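Local coordinates for protein probable aminotransferase (Pseudomonas aeruginosa, PDB 5YKR) that is a probable class-III aminotransferase of the pyridoxal-phosphate-dependent family, carrying its cofactor on a modified lysine and assembled from two copies of the chain, at residues L7-R18 against L449-L457. Sequence-based numbering, arbitrary orientation.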
ATOM      1  N   LEU A   7     -29.794  24.234  13.559  1.00 24.34           N
ATOM      2  CA  LEU A   7     -28.874  25.252  14.090  1.00 24.86           C
ATOM      3  C   LEU A   7     -28.931  26.544  13.247  1.00 25.68           C
ATOM      4  O   LEU A   7     -29.255  26.519  12.042  1.00 30.47           O
ATOM      5  CB  LEU A   7     -27.439  24.720  14.051  1.00 22.92           C
ATOM      6  CG  LEU A   7     -27.139  23.427  14.820  1.00 21.97           C
ATOM      7  CD1 LEU A   7     -25.691  23.038  14.673  1.00 22.88           C
ATOM      8  CD2 LEU A   7     -27.477  23.568  16.278  1.00 27.46           C
ATOM      9  N   ASP A   8     -28.586  27.664  13.891  1.00 26.24           N
ATOM     10  CA  ASP A   8     -28.422  28.941  13.207  1.00 29.03           C
ATOM     11  C   ASP A   8     -26.993  29.006  12.617  1.00 25.85           C
ATOM     12  O   ASP A   8     -25.989  29.136  13.361  1.00 25.36           O
ATOM     13  CB  ASP A   8     -28.697  30.092  14.187  1.00 31.13           C
ATOM     14  CG  ASP A   8     -28.529  31.479  13.563  1.00 34.35           C
ATOM     15  OD1 ASP A   8     -27.862  31.635  12.543  1.00 41.34           O
ATOM     16  OD2 ASP A   8     -29.104  32.457  14.103  1.00 42.71           O
ATOM     17  N   LEU A   9     -26.888  28.937  11.285  1.00 25.26           N
ATOM     18  CA  LEU A   9     -25.587  28.900  10.653  1.00 25.30           C
ATOM     19  C   LEU A   9     -24.735  30.135  10.906  1.00 27.04           C
ATOM     20  O   LEU A   9     -23.500  30.042  10.924  1.00 23.51           O
ATOM     21  CB  LEU A   9     -25.675  28.591   9.166  1.00 28.08           C
ATOM     22  CG  LEU A   9     -26.152  27.184   8.810  1.00 30.86           C
ATOM     23  CD1 LEU A   9     -26.188  27.018   7.303  1.00 35.11           C
ATOM     24  CD2 LEU A   9     -25.296  26.071   9.458  1.00 35.01           C
ATOM     25  N   ALA A  10     -25.344  31.284  11.149  1.00 26.43           N
ATOM     26  CA  ALA A  10     -24.563  32.446  11.515  1.00 26.98           C
ATOM     27  C   ALA A  10     -23.901  32.281  12.877  1.00 26.44           C
ATOM     28  O   ALA A  10     -22.766  32.738  13.060  1.00 25.09           O
ATOM     29  CB  ALA A  10     -25.435  33.694  11.504  1.00 27.76           C
ATOM     30  N   ARG A  11     -24.604  31.636  13.818  1.00 24.90           N
ATOM     31  CA  ARG A  11     -24.029  31.357  15.137  1.00 25.12           C
ATOM     32  C   ARG A  11     -22.920  30.336  14.983  1.00 22.66           C
ATOM     33  O   ARG A  11     -21.882  30.446  15.661  1.00 21.86           O
ATOM     34  CB  ARG A  11     -25.113  30.864  16.145  1.00 27.85           C
ATOM     35  CG  ARG A  11     -26.010  31.975  16.729  1.00 31.32           C
ATOM     36  CD  ARG A  11     -26.609  31.547  18.083  1.00 39.95           C
ATOM     37  NE  ARG A  11     -27.760  32.379  18.440  1.00 52.01           N
ATOM     38  CZ  ARG A  11     -28.974  32.323  17.856  1.00 57.43           C
ATOM     39  NH1 ARG A  11     -29.233  31.451  16.888  1.00 63.09           N
ATOM     40  NH2 ARG A  11     -29.943  33.151  18.230  1.00 60.02           N
ATOM     41  N   VAL A  12     -23.115  29.346  14.111  1.00 20.22           N
ATOM     42  CA  VAL A  12     -22.040  28.356  13.840  1.00 20.59           C
ATOM     43  C   VAL A  12     -20.808  29.054  13.291  1.00 19.26           C
ATOM     44  O   VAL A  12     -19.690  28.822  13.740  1.00 18.48           O
ATOM     45  CB  VAL A  12     -22.507  27.234  12.864  1.00 21.14           C
ATOM     46  CG1 VAL A  12     -21.379  26.252  12.604  1.00 23.48           C
ATOM     47  CG2 VAL A  12     -23.714  26.467  13.400  1.00 22.52           C
ATOM     48  N   GLU A  13     -21.008  29.900  12.284  1.00 21.17           N
ATOM     49  CA  GLU A  13     -19.879  30.621  11.704  1.00 23.43           C
ATOM     50  C   GLU A  13     -19.158  31.498  12.749  1.00 24.68           C
ATOM     51  O   GLU A  13     -17.930  31.543  12.794  1.00 22.98           O
ATOM     52  CB  GLU A  13     -20.384  31.490  10.541  1.00 26.36           C
ATOM     53  CG  GLU A  13     -19.400  32.524  10.017  1.00 28.99           C
ATOM     54  CD  GLU A  13     -18.351  31.910   9.135  1.00 32.79           C
ATOM     55  OE1 GLU A  13     -18.239  30.665   9.091  1.00 36.39           O
ATOM     56  OE2 GLU A  13     -17.621  32.670   8.503  1.00 38.33           O
ATOM     57  N   THR A  14     -19.929  32.183  13.611  1.00 22.40           N
ATOM     58  CA  THR A  14     -19.353  33.032  14.651  1.00 24.34           C
ATOM     59  C   THR A  14     -18.493  32.213  15.632  1.00 22.48           C
ATOM     60  O   THR A  14     -17.362  32.589  15.948  1.00 25.00           O
ATOM     61  CB  THR A  14     -20.460  33.794  15.411  1.00 26.66           C
ATOM     62  OG1 THR A  14     -21.117  34.650  14.476  1.00 33.76           O
ATOM     63  CG2 THR A  14     -19.898  34.648  16.548  1.00 31.05           C
ATOM     64  N   LEU A  15     -19.037  31.114  16.098  1.00 20.89           N
ATOM     65  CA  LEU A  15     -18.305  30.229  17.003  1.00 21.22           C
ATOM     66  C   LEU A  15     -17.091  29.666  16.330  1.00 20.57           C
ATOM     67  O   LEU A  15     -16.046  29.622  16.926  1.00 19.93           O
ATOM     68  CB  LEU A  15     -19.222  29.107  17.518  1.00 20.77           C
ATOM     69  CG  LEU A  15     -18.557  28.146  18.522  1.00 22.28           C
ATOM     70  CD1 LEU A  15     -17.981  28.901  19.687  1.00 24.28           C
ATOM     71  CD2 LEU A  15     -19.521  27.078  18.960  1.00 21.26           C
ATOM     72  N   PHE A  16     -17.238  29.269  15.068  1.00 19.36           N
ATOM     73  CA  PHE A  16     -16.130  28.662  14.339  1.00 19.31           C
ATOM     74  C   PHE A  16     -14.988  29.646  14.200  1.00 19.96           C
ATOM     75  O   PHE A  16     -13.854  29.309  14.437  1.00 19.32           O
ATOM     76  CB  PHE A  16     -16.595  28.143  12.984  1.00 18.81           C
ATOM     77  CG  PHE A  16     -15.551  27.349  12.212  1.00 18.86           C
ATOM     78  CD1 PHE A  16     -14.807  26.360  12.818  1.00 18.49           C
ATOM     79  CD2 PHE A  16     -15.380  27.548  10.830  1.00 20.63           C
ATOM     80  CE1 PHE A  16     -13.869  25.631  12.085  1.00 20.56           C
ATOM     81  CE2 PHE A  16     -14.446  26.817  10.118  1.00 21.18           C
ATOM     82  CZ  PHE A  16     -13.701  25.859  10.743  1.00 21.40           C
ATOM     83  N   LYS A  17     -15.288  30.877  13.787  1.00 21.01           N
ATOM     84  CA  LYS A  17     -14.226  31.899  13.703  1.00 23.12           C
ATOM     85  C   LYS A  17     -13.512  32.149  15.035  1.00 22.57           C
ATOM     86  O   LYS A  17     -12.304  32.300  15.064  1.00 24.44           O
ATOM     87  CB  LYS A  17     -14.799  33.217  13.207  1.00 29.04           C
ATOM     88  CG  LYS A  17     -14.646  33.462  11.734  1.00 36.50           C
ATOM     89  CD  LYS A  17     -15.216  34.846  11.376  1.00 41.54           C
ATOM     90  CE  LYS A  17     -14.469  36.009  12.051  1.00 42.94           C
ATOM     91  NZ  LYS A  17     -13.808  36.962  11.115  1.00 52.88           N
ATOM     92  N   ARG A  18     -14.268  32.231  16.119  1.00 22.05           N
ATOM     93  CA  ARG A  18     -13.675  32.390  17.451  1.00 24.13           C
ATOM     94  C   ARG A  18     -12.772  31.200  17.785  1.00 21.21           C
ATOM     95  O   ARG A  18     -11.681  31.378  18.305  1.00 22.06           O
ATOM     96  CB  ARG A  18     -14.777  32.526  18.519  1.00 27.06           C
ATOM     97  CG  ARG A  18     -14.242  32.902  19.886  1.00 34.34           C
ATOM     98  CD  ARG A  18     -15.384  33.069  20.901  1.00 42.38           C
ATOM     99  NE  ARG A  18     -16.164  31.875  21.306  1.00 52.74           N
ATOM    100  CZ  ARG A  18     -15.678  30.743  21.841  1.00 51.20           C
ATOM    101  NH1 ARG A  18     -14.394  30.536  21.968  1.00 56.90           N
ATOM    102  NH2 ARG A  18     -16.500  29.770  22.204  1.00 48.25           N
ATOM    103  N   LEU A 449     -19.349  18.318  24.028  1.00 14.62           N
ATOM    104  CA  LEU A 449     -20.326  18.316  22.940  1.00 16.29           C
ATOM    105  C   LEU A 449     -21.591  19.068  23.367  1.00 17.11           C
ATOM    106  O   LEU A 449     -22.157  19.874  22.580  1.00 18.13           O
ATOM    107  CB  LEU A 449     -20.640  16.905  22.463  1.00 17.06           C
ATOM    108  CG  LEU A 449     -21.692  16.792  21.350  1.00 17.59           C
ATOM    109  CD1 LEU A 449     -21.242  17.491  20.066  1.00 19.48           C
ATOM    110  CD2 LEU A 449     -21.957  15.328  21.073  1.00 19.04           C
ATOM    111  N   ARG A 450     -22.048  18.794  24.590  1.00 15.71           N
ATOM    112  CA  ARG A 450     -23.220  19.471  25.118  1.00 16.88           C
ATOM    113  C   ARG A 450     -23.004  20.959  25.242  1.00 18.06           C
ATOM    114  O   ARG A 450     -23.903  21.747  24.874  1.00 19.55           O
ATOM    115  CB  ARG A 450     -23.583  18.873  26.461  1.00 18.42           C
ATOM    116  CG  ARG A 450     -24.752  19.580  27.168  1.00 20.16           C
ATOM    117  CD  ARG A 450     -26.055  19.523  26.378  1.00 20.07           C
ATOM    118  NE  ARG A 450     -27.111  20.268  27.072  1.00 22.47           N
ATOM    119  CZ  ARG A 450     -27.223  21.597  27.112  1.00 25.50           C
ATOM    120  NH1 ARG A 450     -26.355  22.413  26.516  1.00 26.70           N
ATOM    121  NH2 ARG A 450     -28.226  22.136  27.787  1.00 29.79           N
ATOM    122  N   ASP A 451     -21.818  21.363  25.715  1.00 15.40           N
ATOM    123  CA  ASP A 451     -21.467  22.765  25.794  1.00 18.10           C
ATOM    124  C   ASP A 451     -21.485  23.436  24.414  1.00 18.38           C
ATOM    125  O   ASP A 451     -21.999  24.547  24.269  1.00 22.40           O
ATOM    126  CB  ASP A 451     -20.110  23.004  26.443  1.00 19.51           C
ATOM    127  CG  ASP A 451     -20.074  22.695  27.928  1.00 21.95           C
ATOM    128  OD1 ASP A 451     -21.139  22.458  28.563  1.00 21.13           O
ATOM    129  OD2 ASP A 451     -18.941  22.683  28.455  1.00 22.95           O
ATOM    130  N   CYS A 452     -20.868  22.780  23.436  1.00 17.37           N
ATOM    131  CA  CYS A 452     -20.778  23.350  22.096  1.00 18.30           C
ATOM    132  C   CYS A 452     -22.173  23.571  21.498  1.00 18.78           C
ATOM    133  O   CYS A 452     -22.481  24.663  20.990  1.00 21.78           O
ATOM    134  CB  CYS A 452     -19.955  22.435  21.185  1.00 18.81           C
ATOM    135  SG  CYS A 452     -19.675  23.105  19.550  1.00 19.79           S
ATOM    136  N   LEU A 453     -22.990  22.531  21.546  1.00 18.88           N
ATOM    137  CA  LEU A 453     -24.331  22.606  20.997  1.00 19.98           C
ATOM    138  C   LEU A 453     -25.184  23.614  21.745  1.00 23.15           C
ATOM    139  O   LEU A 453     -25.970  24.335  21.102  1.00 24.96           O
ATOM    140  CB  LEU A 453     -25.004  21.248  20.947  1.00 20.57           C
ATOM    141  CG  LEU A 453     -24.365  20.257  19.989  1.00 20.50           C
ATOM    142  CD1 LEU A 453     -24.892  18.848  20.201  1.00 21.63           C
ATOM    143  CD2 LEU A 453     -24.612  20.694  18.572  1.00 22.37           C
ATOM    144  N   GLY A 454     -25.001  23.725  23.057  1.00 24.71           N
ATOM    145  CA  GLY A 454     -25.743  24.707  23.812  1.00 25.74           C
ATOM    146  C   GLY A 454     -25.368  26.132  23.421  1.00 26.01           C
ATOM    147  O   GLY A 454     -26.250  27.000  23.314  1.00 30.92           O
ATOM    148  N   GLU A 455     -24.069  26.372  23.162  1.00 30.71           N
ATOM    149  CA  GLU A 455     -23.623  27.700  22.726  1.00 33.41           C
ATOM    150  C   GLU A 455     -24.243  28.058  21.389  1.00 30.16           C
ATOM    151  O   GLU A 455     -24.640  29.194  21.172  1.00 41.91           O
ATOM    152  CB  GLU A 455     -22.099  27.831  22.653  1.00 32.39           C
ATOM    153  CG  GLU A 455     -21.406  28.012  23.985  1.00 41.77           C
ATOM    154  CD  GLU A 455     -19.940  28.402  23.835  1.00 49.24           C
ATOM    155  OE1 GLU A 455     -19.646  29.322  23.023  1.00 58.08           O
ATOM    156  OE2 GLU A 455     -19.067  27.766  24.509  1.00 50.99           O
ATOM    157  N   LEU A 456     -24.340  27.089  20.499  1.00 30.91           N
ATOM    158  CA  LEU A 456     -24.960  27.250  19.198  1.00 32.60           C
ATOM    159  C   LEU A 456     -26.455  27.557  19.247  1.00 36.50           C
ATOM    160  O   LEU A 456     -26.927  28.307  18.416  1.00 40.39           O
ATOM    161  CB  LEU A 456     -24.632  26.054  18.274  1.00 29.13           C
ATOM    162  CG  LEU A 456     -23.115  25.897  17.923  1.00 25.41           C
ATOM    163  CD1 LEU A 456     -22.854  24.595  17.188  1.00 27.87           C
ATOM    164  CD2 LEU A 456     -22.513  27.091  17.202  1.00 25.86           C
ATOM    165  N   LEU A 457     -27.173  27.047  20.252  1.00 37.55           N
ATOM    166  CA  LEU A 457     -28.638  27.223  20.410  1.00 35.70           C
ATOM    167  C   LEU A 457     -29.025  28.341  21.402  1.00 38.81           C
ATOM    168  O   LEU A 457     -28.132  28.965  22.004  1.00 37.26           O
ATOM    169  CB  LEU A 457     -29.255  25.883  20.855  1.00 34.90           C
ATOM    170  CG  LEU A 457     -29.208  24.835  19.757  1.00 39.40           C
ATOM    171  CD1 LEU A 457     -29.484  23.433  20.228  1.00 42.34           C
ATOM    172  CD2 LEU A 457     -30.157  25.199  18.632  1.00 39.54           C
TER
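L456 turns its CG beside its own backbone N (chi1 -64°), while L15 swings CG the other way, anti to its N (chi1 -178°), and the two side chains meet at about a right angle. Their CD2 methyls are pressed together: L456 CD2 to L15 CD2 is 3.5 Å, closer than two methyls normally sit. The same L456 methyl also lies 3.6 Å from V12 CA, while L456 CD1 faces CD1 of L7. Near the start of helix 9-26 and the end of helix 439-456, L7 CD2 rests on L457 CD2 at 3.9 Å. C452 SG touches L15 CD2, and the C452 side chain also packs on L413 and Y416 of helix 407-418. Toward the solvent side, R18 bends at chi3 so that NH2 reaches E455 OE1 at 3.3 Å, a salt bridge that includes one somewhat bent hydrogen bond. The carboxylate takes it on a syn lone pair, nearly coplanar with the guanidinium, and Y416 OH holds OE2, so both oxygens are engaged. R11 CD comes within 3.3 Å of L456 O, a carbonyl buried without a polar partner. R11 NH1 lies near D8 OD2, an attraction of charges with OD2 well out of the guanidinium plane; D8 is the N-cap, its OD1 accepting from A10 N. The axes of 9-18 and 449-456 come within 10.1 Å, their N-to-C directions 125° apart: helix-helix packing at the periphery of the class-III aminotransferase fold, joining helix 9-26 to helix 439-456.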